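Local coordinates for protein FACT complex subunit POB3 (Chaetomium thermophilum var. thermophilum, PDB 4KHB) that probably works within the FACT complex as a histone chaperone subunit that helps reorganize nucleosomes during transcription, replication and repair, represented here by its N-terminal part, at residues 29-34 against 40-45; 64-67 against 71-74. One frame throughout, in Å; residues are numbered along the deposited sequence.

Contact 1 (29-34 against 40-45)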
loop_
_atom_site.group_PDB
_atom_site.type_symbol
_atom_site.label_atom_id
_atom_site.label_comp_id
_atom_site.label_asym_id
_atom_site.label_seq_id
_atom_site.Cartn_x
_atom_site.Cartn_y
_atom_site.Cartn_z
ATOM N N ASN H 29 -28.018 -4.644 9.191
ATOM C CA ASN H 29 -27.363 -5.745 9.900
ATOM C C ASN H 29 -25.940 -6.054 9.421
ATOM O O ASN H 29 -25.274 -6.928 9.981
ATOM C CB ASN H 29 -28.220 -7.018 9.840
ATOM C CG ASN H 29 -28.408 -7.534 8.427
ATOM O OD1 ASN H 29 -28.639 -6.764 7.495
ATOM N ND2 ASN H 29 -28.313 -8.847 8.263
ATOM N N GLY H 30 -25.480 -5.350 8.389
ATOM C CA GLY H 30 -24.126 -5.545 7.888
ATOM C C GLY H 30 -23.986 -5.341 6.389
ATOM O O GLY H 30 -24.847 -4.718 5.765
ATOM N N LEU H 31 -22.897 -5.845 5.808
ATOM C CA LEU H 31 -22.663 -5.648 4.376
ATOM C C LEU H 31 -22.426 -6.958 3.629
ATOM O O LEU H 31 -21.896 -7.925 4.187
ATOM C CB LEU H 31 -21.555 -4.606 4.116
ATOM C CG LEU H 31 -20.146 -4.836 3.533
ATOM C CD1 LEU H 31 -19.336 -5.833 4.330
ATOM C CD2 LEU H 31 -20.141 -5.206 2.048
ATOM N N GLY H 32 -22.820 -6.970 2.360
ATOM C CA GLY H 32 -22.605 -8.118 1.505
ATOM C C GLY H 32 -22.054 -7.690 0.163
ATOM O O GLY H 32 -22.463 -6.673 -0.404
ATOM N N TRP H 33 -21.131 -8.491 -0.352
ATOM C CA TRP H 33 -20.527 -8.250 -1.651
ATOM C C TRP H 33 -20.675 -9.498 -2.508
ATOM O O TRP H 33 -20.469 -10.616 -2.029
ATOM C CB TRP H 33 -19.057 -7.863 -1.492
ATOM C CG TRP H 33 -18.377 -7.574 -2.787
ATOM C CD1 TRP H 33 -18.355 -6.388 -3.460
ATOM C CD2 TRP H 33 -17.590 -8.488 -3.555
ATOM N NE1 TRP H 33 -17.613 -6.513 -4.612
ATOM C CE2 TRP H 33 -17.131 -7.793 -4.691
ATOM C CE3 TRP H 33 -17.233 -9.830 -3.395
ATOM C CZ2 TRP H 33 -16.331 -8.398 -5.662
ATOM C CZ3 TRP H 33 -16.441 -10.427 -4.357
ATOM C CH2 TRP H 33 -15.997 -9.713 -5.475
ATOM N N LYS H 34 -21.024 -9.304 -3.775
ATOM C CA LYS H 34 -21.245 -10.421 -4.680
ATOM C C LYS H 34 -20.518 -10.109 -5.984
ATOM O O LYS H 34 -20.781 -9.089 -6.626
ATOM C CB LYS H 34 -22.751 -10.635 -4.898
ATOM C CG LYS H 34 -23.187 -10.992 -6.312
ATOM C CD LYS H 34 -24.028 -12.264 -6.315
ATOM C CE LYS H 34 -25.272 -12.086 -5.442
ATOM N NZ LYS H 34 -26.502 -12.681 -6.033
ATOM N N GLU H 40 -17.174 -16.727 -4.548
ATOM C CA GLU H 40 -18.046 -16.773 -3.381
ATOM C C GLU H 40 -18.416 -15.372 -2.894
ATOM O O GLU H 40 -17.608 -14.446 -2.969
ATOM C CB GLU H 40 -17.373 -17.563 -2.255
ATOM C CG GLU H 40 -16.618 -18.800 -2.731
ATOM C CD GLU H 40 -17.521 -19.848 -3.359
ATOM O OE1 GLU H 40 -18.744 -19.827 -3.102
ATOM O OE2 GLU H 40 -17.005 -20.687 -4.126
ATOM N N THR H 41 -19.641 -15.222 -2.400
ATOM C CA THR H 41 -20.111 -13.952 -1.850
ATOM C C THR H 41 -19.514 -13.721 -0.462
ATOM O O THR H 41 -19.238 -14.678 0.262
ATOM C CB THR H 41 -21.652 -13.895 -1.752
ATOM O OG1 THR H 41 -22.096 -14.703 -0.653
ATOM C CG2 THR H 41 -22.298 -14.389 -3.039
ATOM N N PHE H 42 -19.317 -12.457 -0.094
ATOM C CA PHE H 42 -18.725 -12.123 1.199
ATOM C C PHE H 42 -19.752 -11.416 2.077
ATOM O O PHE H 42 -20.577 -10.643 1.583
ATOM C CB PHE H 42 -17.503 -11.222 1.000
ATOM C CG PHE H 42 -16.999 -10.588 2.266
ATOM C CD1 PHE H 42 -16.128 -11.277 3.097
ATOM C CD2 PHE H 42 -17.375 -9.294 2.614
ATOM C CE1 PHE H 42 -15.650 -10.700 4.261
ATOM C CE2 PHE H 42 -16.901 -8.711 3.779
ATOM C CZ PHE H 42 -16.037 -9.417 4.601
ATOM N N THR H 43 -19.704 -11.694 3.379
ATOM C CA THR H 43 -20.644 -11.112 4.331
ATOM C C THR H 43 -19.896 -10.610 5.570
ATOM O O THR H 43 -18.917 -11.223 6.003
ATOM C CB THR H 43 -21.728 -12.141 4.742
ATOM O OG1 THR H 43 -22.531 -12.486 3.605
ATOM C CG2 THR H 43 -22.631 -11.591 5.843
ATOM N N LEU H 44 -20.365 -9.503 6.138
ATOM C CA LEU H 44 -19.801 -8.954 7.368
ATOM C C LEU H 44 -20.916 -8.432 8.265
ATOM O O LEU H 44 -21.645 -7.511 7.889
ATOM C CB LEU H 44 -18.806 -7.835 7.051
ATOM C CG LEU H 44 -18.188 -7.064 8.220
ATOM C CD1 LEU H 44 -17.299 -7.964 9.058
ATOM C CD2 LEU H 44 -17.402 -5.865 7.714
ATOM N N ASP H 45 -21.041 -9.021 9.451
ATOM C CA ASP H 45 -22.105 -8.662 10.380
ATOM C C ASP H 45 -21.793 -7.335 11.066
ATOM O O ASP H 45 -20.627 -7.017 11.319
ATOM C CB ASP H 45 -22.294 -9.777 11.415
ATOM C CG ASP H 45 -23.561 -9.611 12.228
ATOM O OD1 ASP H 45 -24.637 -10.022 11.739
ATOM O OD2 ASP H 45 -23.481 -9.077 13.354
#
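Leu31 meets both Leu44 and Phe42 on the inner face of an antiparallel beta hairpin, strand 30-35 turning back into strand 42-45 at one edge of the first sheet of the N-terminal PH-like domain. Its CD1 reaches across to the neighbouring strand, lying 3.4 Å from CB of Leu44. The same methyl comes to the rim of the Phe42 ring, near the ring plane, with Leu31 CD1 3.8 Å from Phe42 CE2. Phe42 swings its ring to this position because CG stands anti to the backbone N (chi1 168°), which turns the ring along the strand toward Leu31. Trp33 shares this face: its CB sits beside that of Phe42, while its indole is fixed at the polar end by a hydrogen bond from NE1 to the carbonyl of Ile13. Leu31 also rests on Cys24 and Phe26 of the next strand, 22-27, so the leucine is covered from two sides. The backbones are joined by paired hydrogen bonds, Leu31 with Leu44 and Trp33 with Phe42, each 2.9 Å between N and O. On the other face, Gly32 puts no side chain beside Thr43. Gly30 brings its CA to 3.2 Å from Leu44 O in a CA-H...O contact, where any CB would run into that same oxygen.

Contact 2 (64-67 against 71-74)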
loop_
_atom_site.group_PDB
_atom_site.type_symbol
_atom_site.label_atom_id
_atom_site.label_comp_id
_atom_site.label_asym_id
_atom_site.label_seq_id
_atom_site.Cartn_x
_atom_site.Cartn_y
_atom_site.Cartn_z
ATOM N N LYS H 64 -12.207 1.446 3.676
ATOM C CA LYS H 64 -11.492 0.432 4.438
ATOM C C LYS H 64 -12.240 0.177 5.733
ATOM O O LYS H 64 -12.396 1.085 6.552
ATOM C CB LYS H 64 -10.057 0.885 4.729
ATOM C CG LYS H 64 -9.187 -0.163 5.403
ATOM C CD LYS H 64 -7.981 0.481 6.069
ATOM C CE LYS H 64 -6.988 0.982 5.035
ATOM N NZ LYS H 64 -5.579 0.860 5.500
ATOM N N ILE H 65 -12.699 -1.057 5.924
ATOM C CA ILE H 65 -13.461 -1.389 7.122
ATOM C C ILE H 65 -12.597 -2.099 8.153
ATOM O O ILE H 65 -11.959 -3.117 7.863
ATOM C CB ILE H 65 -14.706 -2.245 6.799
ATOM C CG1 ILE H 65 -15.679 -1.457 5.918
ATOM C CG2 ILE H 65 -15.421 -2.652 8.077
ATOM C CD1 ILE H 65 -16.840 -2.278 5.383
ATOM N N LEU H 66 -12.586 -1.537 9.358
ATOM C CA LEU H 66 -11.828 -2.080 10.472
ATOM C C LEU H 66 -12.756 -2.908 11.352
ATOM O O LEU H 66 -13.734 -2.390 11.897
ATOM C CB LEU H 66 -11.201 -0.933 11.268
ATOM C CG LEU H 66 -10.486 0.101 10.392
ATOM C CD1 LEU H 66 -10.213 1.395 11.142
ATOM C CD2 LEU H 66 -9.196 -0.480 9.843
ATOM N N GLN H 67 -12.449 -4.195 11.480
ATOM C CA GLN H 67 -13.247 -5.113 12.289
ATOM C C GLN H 67 -13.012 -4.885 13.784
ATOM O O GLN H 67 -11.983 -4.326 14.172
ATOM C CB GLN H 67 -12.933 -6.565 11.903
ATOM C CG GLN H 67 -13.424 -6.972 10.508
ATOM C CD GLN H 67 -12.908 -8.334 10.077
ATOM O OE1 GLN H 67 -12.301 -9.058 10.864
ATOM N NE2 GLN H 67 -13.137 -8.682 8.817
ATOM N N GLY H 71 -8.638 -7.156 11.767
ATOM C CA GLY H 71 -8.790 -7.385 10.338
ATOM C C GLY H 71 -9.223 -6.161 9.549
ATOM O O GLY H 71 -9.860 -5.255 10.093
ATOM N N VAL H 72 -8.879 -6.136 8.262
ATOM C CA VAL H 72 -9.307 -5.058 7.370
ATOM C C VAL H 72 -10.048 -5.570 6.132
ATOM O O VAL H 72 -9.644 -6.560 5.517
ATOM C CB VAL H 72 -8.124 -4.150 6.933
ATOM C CG1 VAL H 72 -7.649 -3.296 8.090
ATOM C CG2 VAL H 72 -6.981 -4.985 6.381
ATOM N N ILE H 73 -11.138 -4.893 5.781
ATOM C CA ILE H 73 -11.874 -5.197 4.558
ATOM C C ILE H 73 -11.738 -4.002 3.622
ATOM O O ILE H 73 -12.130 -2.885 3.968
ATOM C CB ILE H 73 -13.366 -5.463 4.843
ATOM C CG1 ILE H 73 -13.515 -6.625 5.826
ATOM C CG2 ILE H 73 -14.110 -5.779 3.548
ATOM C CD1 ILE H 73 -12.942 -7.936 5.312
ATOM N N GLN H 74 -11.170 -4.238 2.442
ATOM C CA GLN H 74 -10.937 -3.167 1.481
ATOM C C GLN H 74 -11.928 -3.183 0.321
ATOM O O GLN H 74 -11.998 -4.151 -0.441
ATOM C CB GLN H 74 -9.495 -3.234 0.960
ATOM C CG GLN H 74 -8.447 -2.798 1.976
ATOM C CD GLN H 74 -7.036 -3.155 1.556
ATOM O OE1 GLN H 74 -6.445 -4.110 2.062
ATOM N NE2 GLN H 74 -6.492 -2.396 0.612
HETATM O O HOH W 1 -9.371 -4.362 13.103
#
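Gly71 meets Gln67 where the beta hairpin of strands 61-66 and 72-78 begins to pair, within the PH-like domain's second sheet. Its carbonyl O accepts the nearly straight bond from Gln67 N, 3.1 Å long. A water sits between Gln67 O and Gly71 N, accepting from the latter. Val72 then projects to the face carrying Leu66 and Lys64; the Val72 and Leu66 side chains lie side by side, pointing the same way, with Val72 CG1 3.7 Å from Leu66 CD2. Ile73 turns to the other face and forms the reciprocal backbone pair with Ile65, of which the bond from Ile65 N to Ile73 O is the shorter at 2.7 Å. The CB atoms of these isoleucines are 4.0 Å apart. Gln67, extended beyond CG, crosses toward Ile73 and lays its amide NE2 3.6 Å from Ile73 CD1. The CG1-CD1 arm of Ile73 would probably lose this cover, and a gap open beside it, were Gln67 an alanine. Gln74 pairs with Lys64 in a non-hydrogen-bonded position, and its NE2 also donates to Met41 O of the neighbouring SPT16D chain. Nonpolar branches thus pack on both faces, while Lys64 NZ forms a salt bridge with Glu119 and Gln74 OE1 a hydrogen bond with Lys170 NZ, polar links that tie the Lys64 face to the SSRP1 family region later in the chain.

From the N terminus, the chain runs through strand 22-27 into 30-35, and contact 1 closes the short loop back to strand 42-45, the last of its four-stranded sheet. The chain then passes through strand 51-56 into 61-66, and contact 2 closes a tighter turn into strand 72-78. The two hairpins therefore follow in series, neither nested nor crossed, with centres about 13 Å apart. Their inner faces meet directly: Phe42 CZ lies 3.5 Å from Ile73 CD1, and Leu44 CD2 lies 3.8 Å from Ile65 CG2. Contact 1 and contact 2 thus join the two sheets of the PH-like domain across a shared apolar interior.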